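Local structure of malate Synthase (Haloferax volcanii, 3OYZ) at the interface of chains A and B. The protein catalyses the magnesium-dependent Claisen condensation of acetyl-CoA with glyoxylate and hydrolysis of the malyl-CoA intermediate to malate and CoA in the glyoxylate cycle. Sequence-based numbering; all coordinates share one arbitrary frame. Chains: chain A/B, Malate Synthase.

Contact 1: the interface of chains A and B. Residues chain A 8, 10, 12, 272; chain B 198, 397, 400-401, 404-405.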
ATOM      1  N   ARG A   8     -18.930  17.213 -12.383  1.00 56.21           N
ATOM      2  CA  ARG A   8     -19.394  16.168 -11.451  1.00 49.18           C
ATOM      3  C   ARG A   8     -18.311  16.066 -10.400  1.00 47.82           C
ATOM      4  O   ARG A   8     -17.230  15.535 -10.647  1.00 43.72           O
ATOM      5  CB  ARG A   8     -19.696  14.794 -12.047  1.00 48.74           C
ATOM      6  CG  ARG A   8     -21.097  14.497 -12.667  1.00 49.09           C
ATOM      7  CD  ARG A   8     -22.328  15.074 -11.958  1.00 48.29           C
ATOM      8  NE  ARG A   8     -22.654  14.486 -10.650  1.00 46.05           N
ATOM      9  CZ  ARG A   8     -23.289  13.338 -10.453  1.00 44.61           C
ATOM     10  NH1 ARG A   8     -23.711  12.612 -11.485  1.00 50.35           N
ATOM     11  NH2 ARG A   8     -23.507  12.923  -9.214  1.00 45.22           N
ATOM     12  N   PHE A  10     -18.783  14.081  -7.759  1.00 39.96           N
ATOM     13  CA  PHE A  10     -18.833  12.656  -7.388  1.00 39.18           C
ATOM     14  C   PHE A  10     -19.390  11.881  -8.566  1.00 37.42           C
ATOM     15  O   PHE A  10     -20.317  12.402  -9.228  1.00 39.71           O
ATOM     16  CB  PHE A  10     -19.787  12.419  -6.216  1.00 37.44           C
ATOM     17  CG  PHE A  10     -19.330  13.025  -4.918  1.00 41.00           C
ATOM     18  CD1 PHE A  10     -18.679  12.249  -3.971  1.00 40.11           C
ATOM     19  CD2 PHE A  10     -19.626  14.340  -4.606  1.00 37.66           C
ATOM     20  CE1 PHE A  10     -18.305  12.783  -2.730  1.00 44.76           C
ATOM     21  CE2 PHE A  10     -19.183  14.914  -3.399  1.00 42.25           C
ATOM     22  CZ  PHE A  10     -18.517  14.124  -2.460  1.00 42.46           C
ATOM     23  N   ARG A  12     -20.806   7.916  -9.160  1.00 36.21           N
ATOM     24  CA  ARG A  12     -21.122   6.629  -8.552  1.00 30.71           C
ATOM     25  C   ARG A  12     -20.939   5.503  -9.523  1.00 32.31           C
ATOM     26  O   ARG A  12     -20.582   4.401  -9.093  1.00 34.55           O
ATOM     27  CB  ARG A  12     -22.624   6.597  -8.114  1.00 34.35           C
ATOM     28  CG  ARG A  12     -22.935   7.586  -6.986  1.00 30.96           C
ATOM     29  CD  ARG A  12     -24.469   7.679  -6.773  1.00 38.89           C
ATOM     30  NE  ARG A  12     -25.021   8.371  -7.935  1.00 34.78           N
ATOM     31  CZ  ARG A  12     -26.336   8.532  -8.129  1.00 42.23           C
ATOM     32  NH1 ARG A  12     -27.199   8.027  -7.248  1.00 35.58           N
ATOM     33  NH2 ARG A  12     -26.752   9.266  -9.152  1.00 35.49           N
ATOM     34  N   LEU A 272     -25.356   6.028  -1.220  1.00 46.77           N
ATOM     35  CA  LEU A 272     -26.402   6.837  -0.606  1.00 48.55           C
ATOM     36  C   LEU A 272     -26.617   6.412   0.846  1.00 48.11           C
ATOM     37  O   LEU A 272     -26.685   5.234   1.170  1.00 48.47           O
ATOM     38  CB  LEU A 272     -27.676   6.774  -1.456  1.00 46.79           C
ATOM     39  CG  LEU A 272     -27.533   7.282  -2.900  1.00 48.15           C
ATOM     40  CD1 LEU A 272     -28.861   7.222  -3.603  1.00 49.55           C
ATOM     41  CD2 LEU A 272     -26.947   8.678  -3.072  1.00 52.20           C
TER
ATOM     42  N   ARG B 198     -12.196  11.566   1.031  1.00 32.81           N
ATOM     43  CA  ARG B 198     -13.647  11.371   0.750  1.00 35.56           C
ATOM     44  C   ARG B 198     -14.125   9.957   1.108  1.00 36.49           C
ATOM     45  O   ARG B 198     -14.997   9.403   0.458  1.00 37.78           O
ATOM     46  CB  ARG B 198     -14.138  11.794  -0.654  1.00 36.60           C
ATOM     47  CG  ARG B 198     -13.659  13.217  -0.990  1.00 37.37           C
ATOM     48  CD  ARG B 198     -14.267  13.920  -2.187  1.00 41.43           C
ATOM     49  NE  ARG B 198     -14.251  13.087  -3.373  1.00 36.73           N
ATOM     50  CZ  ARG B 198     -14.962  13.389  -4.459  1.00 42.64           C
ATOM     51  NH1 ARG B 198     -15.723  14.490  -4.471  1.00 41.63           N
ATOM     52  NH2 ARG B 198     -14.929  12.583  -5.507  1.00 37.57           N
ATOM     53  N   THR B 397     -19.278  13.763   4.268  1.00 46.79           N
ATOM     54  CA  THR B 397     -19.179  13.147   2.923  1.00 43.81           C
ATOM     55  C   THR B 397     -20.425  12.493   2.356  1.00 42.99           C
ATOM     56  O   THR B 397     -20.779  12.782   1.222  1.00 43.29           O
ATOM     57  CB  THR B 397     -17.948  12.207   2.815  1.00 43.57           C
ATOM     58  OG1 THR B 397     -16.829  13.059   3.050  1.00 40.48           O
ATOM     59  CG2 THR B 397     -17.842  11.557   1.436  1.00 42.56           C
ATOM     60  N   SER B 400     -22.530  15.445   1.219  1.00 45.81           N
ATOM     61  CA  SER B 400     -21.998  16.093   0.023  1.00 44.32           C
ATOM     62  C   SER B 400     -22.232  15.264  -1.224  1.00 41.60           C
ATOM     63  O   SER B 400     -22.525  15.808  -2.264  1.00 42.50           O
ATOM     64  CB  SER B 400     -20.497  16.383   0.141  1.00 46.23           C
ATOM     65  OG  SER B 400     -20.295  17.109   1.331  1.00 47.54           O
ATOM     66  N   LEU B 401     -22.152  13.944  -1.111  1.00 38.23           N
ATOM     67  CA  LEU B 401     -22.447  13.102  -2.228  1.00 40.69           C
ATOM     68  C   LEU B 401     -23.944  13.188  -2.550  1.00 41.10           C
ATOM     69  O   LEU B 401     -24.300  13.277  -3.714  1.00 40.65           O
ATOM     70  CB  LEU B 401     -22.067  11.660  -1.912  1.00 38.82           C
ATOM     71  CG  LEU B 401     -22.781  10.754  -2.884  1.00 42.92           C
ATOM     72  CD1 LEU B 401     -22.082  10.647  -4.181  1.00 49.70           C
ATOM     73  CD2 LEU B 401     -22.942   9.362  -2.347  1.00 49.00           C
ATOM     74  N   ASP B 404     -24.549  16.524  -4.353  1.00 47.52           N
ATOM     75  CA  ASP B 404     -24.024  16.441  -5.705  1.00 46.29           C
ATOM     76  C   ASP B 404     -24.991  15.741  -6.635  1.00 45.22           C
ATOM     77  O   ASP B 404     -25.172  16.204  -7.755  1.00 47.21           O
ATOM     78  CB  ASP B 404     -22.683  15.687  -5.805  1.00 44.50           C
ATOM     79  CG  ASP B 404     -22.036  15.842  -7.167  1.00 47.45           C
ATOM     80  OD1 ASP B 404     -21.806  16.989  -7.587  1.00 53.11           O
ATOM     81  OD2 ASP B 404     -21.759  14.860  -7.886  1.00 45.75           O
ATOM     82  N   VAL B 405     -25.510  14.601  -6.198  1.00 45.79           N
ATOM     83  CA  VAL B 405     -26.409  13.745  -6.937  1.00 47.45           C
ATOM     84  C   VAL B 405     -27.766  14.432  -7.171  1.00 50.40           C
ATOM     85  O   VAL B 405     -28.272  14.463  -8.279  1.00 51.73           O
ATOM     86  CB  VAL B 405     -26.663  12.440  -6.173  1.00 47.27           C
ATOM     87  CG1 VAL B 405     -27.884  11.756  -6.791  1.00 44.18           C
ATOM     88  CG2 VAL B 405     -25.472  11.483  -6.255  1.00 44.22           C
TER
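A:Phe10 lies with its ring sandwiched between B:Arg198 and B:Leu401. The N-terminal segment of chain A, in loop conformation, here packs on helix 397-408 of chain B. On one face of the ring sits the guanidinium of B:Arg198, its NH1 over the centre, 3.4 Å from the centroid of the A:Phe10 ring. The two planes are only 17° apart, so this is a stacked cation-pi contact. The opposite face rests on the helix backbone, with B:Leu401 CA over the ring centre in a CH-pi contact. The side chain of B:Leu401 has CG anti to its backbone N (chi1 162°), and its CD1 methyl meets A:Phe10 CB at 3.5 Å. B:Asp404 CB lies against A:Phe10 CD2, also at 3.5 Å, and the carbonyl O of B:Ser400 lies near CE2. This is the tightly packed part of the contact.

Beside it is a polar knot on B:Asp404 OD2. A:Arg8 grips this carboxylate oxygen side-on in a salt bridge, with NE and NH2 both donating to the one atom. A:Arg8 NH2 is 2.9 Å from B:Asp404 OD2. The backbone N of A:Phe10 adds a third bond to B:Asp404 OD2 at 3.1 Å. The A:Arg8 nitrogens reach OD2 from one face of the carboxylate plane and A:Phe10 N from the other; none lies within the plane. The bends at chi2 and chi3 of A:Arg8 fold its guanidinium back over the A:Phe10 carbonyl O.

The packing is looser towards A:Arg12 and A:Leu272. B:Val405 CG2 touches the face of the A:Arg12 guanidinium, 3.6 Å from its CZ. A:Leu272 CD2 and B:Leu401 CD2 barely meet, at 4.1 Å. The site fastens the N-terminal segment of one subunit to helix 397-408, near the C-terminus of its neighbour, and so helps hold the oligomer together.

Contact 2: the interface of chains A and B. Residues chain A 38-39, 42-43, 78-79; chain B 409, 411-412.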
ATOM      1  N   ARG A  38     -32.900   5.872 -17.545  1.00 46.67           N
ATOM      2  CA  ARG A  38     -33.270   7.081 -16.790  1.00 46.45           C
ATOM      3  C   ARG A  38     -33.389   6.794 -15.298  1.00 46.18           C
ATOM      4  O   ARG A  38     -33.573   5.657 -14.901  1.00 47.54           O
ATOM      5  CB  ARG A  38     -34.644   7.641 -17.235  1.00 46.67           C
ATOM      6  CG  ARG A  38     -34.730   8.067 -18.707  1.00 46.07           C
ATOM      7  CD  ARG A  38     -34.140   9.485 -19.031  1.00 45.83           C
ATOM      8  NE  ARG A  38     -34.159   9.773 -20.479  1.00 45.69           N
ATOM      9  CZ  ARG A  38     -33.381   9.273 -21.441  1.00 52.30           C
ATOM     10  NH1 ARG A  38     -32.310   8.516 -21.203  1.00 49.09           N
ATOM     11  NH2 ARG A  38     -33.603   9.629 -22.705  1.00 46.16           N
ATOM     12  N   GLY A  39     -33.380   7.826 -14.478  1.00 45.43           N
ATOM     13  CA  GLY A  39     -33.430   7.655 -13.026  1.00 48.88           C
ATOM     14  C   GLY A  39     -32.299   6.766 -12.483  1.00 49.97           C
ATOM     15  O   GLY A  39     -31.132   6.878 -12.868  1.00 47.55           O
ATOM     16  N   ALA A  42     -30.006   4.911 -14.715  1.00 42.60           N
ATOM     17  CA  ALA A  42     -29.067   5.569 -15.645  1.00 41.90           C
ATOM     18  C   ALA A  42     -27.762   5.912 -14.905  1.00 40.81           C
ATOM     19  O   ALA A  42     -27.811   6.349 -13.769  1.00 39.49           O
ATOM     20  CB  ALA A  42     -29.656   6.816 -16.214  1.00 41.65           C
ATOM     21  N   PRO A  43     -26.619   5.742 -15.575  1.00 40.79           N
ATOM     22  CA  PRO A  43     -25.334   5.927 -14.844  1.00 39.66           C
ATOM     23  C   PRO A  43     -24.930   7.383 -14.731  1.00 38.34           C
ATOM     24  O   PRO A  43     -25.286   8.177 -15.599  1.00 38.75           O
ATOM     25  CB  PRO A  43     -24.376   5.023 -15.629  1.00 38.63           C
ATOM     26  CG  PRO A  43     -24.862   5.137 -17.064  1.00 42.57           C
ATOM     27  CD  PRO A  43     -26.428   5.125 -16.898  1.00 41.04           C
ATOM     28  N   PRO A  78     -29.434  11.493 -19.281  1.00 42.31           N
ATOM     29  CA  PRO A  78     -29.262  12.443 -18.182  1.00 42.40           C
ATOM     30  C   PRO A  78     -27.867  12.448 -17.483  1.00 41.81           C
ATOM     31  O   PRO A  78     -27.670  13.347 -16.679  1.00 42.42           O
ATOM     32  CB  PRO A  78     -30.225  11.927 -17.107  1.00 42.77           C
ATOM     33  CG  PRO A  78     -30.186  10.460 -17.301  1.00 41.92           C
ATOM     34  CD  PRO A  78     -30.075  10.244 -18.827  1.00 43.75           C
ATOM     35  N   GLY A  79     -27.061  11.398 -17.621  1.00 40.36           N
ATOM     36  CA  GLY A  79     -25.681  11.387 -17.081  1.00 41.65           C
ATOM     37  C   GLY A  79     -24.667  12.024 -18.023  1.00 42.22           C
ATOM     38  O   GLY A  79     -25.054  12.805 -18.888  1.00 41.45           O
TER
ATOM     39  N   ARG B 409     -28.667  15.276 -10.938  1.00 48.49           N
ATOM     40  CA  ARG B 409     -29.485  14.195 -11.444  1.00 47.96           C
ATOM     41  C   ARG B 409     -30.997  14.515 -11.293  1.00 48.92           C
ATOM     42  O   ARG B 409     -31.704  13.824 -10.566  1.00 45.86           O
ATOM     43  CB  ARG B 409     -29.055  12.869 -10.809  1.00 47.91           C
ATOM     44  CG  ARG B 409     -27.653  12.342 -11.233  1.00 45.92           C
ATOM     45  CD  ARG B 409     -27.517  12.146 -12.753  1.00 46.28           C
ATOM     46  NE  ARG B 409     -28.465  11.209 -13.363  1.00 44.52           N
ATOM     47  CZ  ARG B 409     -28.302   9.897 -13.389  1.00 47.08           C
ATOM     48  NH1 ARG B 409     -27.212   9.362 -12.854  1.00 41.63           N
ATOM     49  NH2 ARG B 409     -29.187   9.096 -13.959  1.00 44.32           N
ATOM     50  N   ASP B 411     -33.459  13.832 -13.023  1.00 50.42           N
ATOM     51  CA  ASP B 411     -34.136  12.581 -13.333  1.00 51.00           C
ATOM     52  C   ASP B 411     -34.244  11.547 -12.223  1.00 51.47           C
ATOM     53  O   ASP B 411     -34.832  10.486 -12.427  1.00 53.24           O
ATOM     54  CB  ASP B 411     -33.453  11.924 -14.539  1.00 49.83           C
ATOM     55  CG  ASP B 411     -32.006  11.432 -14.231  1.00 51.50           C
ATOM     56  OD1 ASP B 411     -31.672  10.252 -14.442  1.00 43.40           O
ATOM     57  OD2 ASP B 411     -31.171  12.225 -13.787  1.00 47.12           O
ATOM     58  N   GLN B 412     -33.589  11.794 -11.095  1.00 51.30           N
ATOM     59  CA  GLN B 412     -33.561  10.885  -9.966  1.00 49.77           C
ATOM     60  C   GLN B 412     -34.310  11.535  -8.816  1.00 49.94           C
ATOM     61  O   GLN B 412     -34.456  10.892  -7.792  1.00 47.64           O
ATOM     62  CB  GLN B 412     -32.102  10.577  -9.529  1.00 49.25           C
ATOM     63  CG  GLN B 412     -31.531   9.378 -10.274  1.00 44.76           C
ATOM     64  CD  GLN B 412     -30.074   9.001  -9.917  1.00 45.98           C
ATOM     65  OE1 GLN B 412     -29.485   9.528  -8.981  1.00 41.49           O
ATOM     66  NE2 GLN B 412     -29.546   8.028 -10.629  1.00 40.35           N
TER
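This is a polar subunit interface of the homo-oligomer, where side chains just beyond helix 397-408 of chain B hold backbone groups of chain A and so help join neighbouring subunits. B:Arg409 meets the carbonyl O of A:Ala42 end-on, with NH1 and NH2 both donating to it. B:Arg409 NH2 is 3.1 Å from A:Ala42 O, and B:Arg409 NH1 is slightly farther off. Both nitrogens reach the oxygen from one face of its carbonyl plane, while the oxygen lies in the guanidinium plane.

B:Asp411 grips the other edge of the guanidinium within chain B. B:Asp411 OD1 takes a bond from B:Arg409 NH2 at 2.8 Å. B:Asp411 OD2 takes one from B:Arg409 NE at 2.9 Å. Both oxygens use their syn lone pairs, and this paired salt bridge should limit rotation of the guanidinium. The side chain of B:Asp411 takes the crowded position between backbone N and carbonyl carbon (chi1 68°), with its carboxylate against A:Pro78. A:Pro78 CB lies 3.4 Å from B:Asp411 CG. The bond from A:Gly39 N to B:Asp411 OD1 is weak.

B:Gln412 is extended beyond CG. Its amide NE2 donates an almost straight bond (178° at H) to A:Gly39 O at 3.0 Å, from above the carbonyl plane. The same NE2 lies over a face of the B:Arg409 guanidinium, near its rim.

An alanine in place of B:Arg409 removes both donors to A:Ala42 O and the charged mate of B:Asp411, and would probably leave that carbonyl without its grip and the carboxylate free to turn. The site ties the 3-10 helix 39-41 and adjoining loop to the C-terminal region of the next subunit.

Contact 1 and contact 2 are centred about 14 Å apart in one interface and share no residue. On chain B they follow each other in sequence: apart from B:Arg198, contact 1 uses helix 397-408, and contact 2 uses the turn after it, including 3-10 helix 410-412. On chain A they draw on segments distant in sequence. This stretch of chain B thus bridges several parts of its neighbour. The centre of contact 1 is about 20 Å from B:Asp388, the predicted proton acceptor, and that of contact 2 about 24 Å from A:Asp388 in the other chain, which suggests a role in assembly rather than direct catalysis.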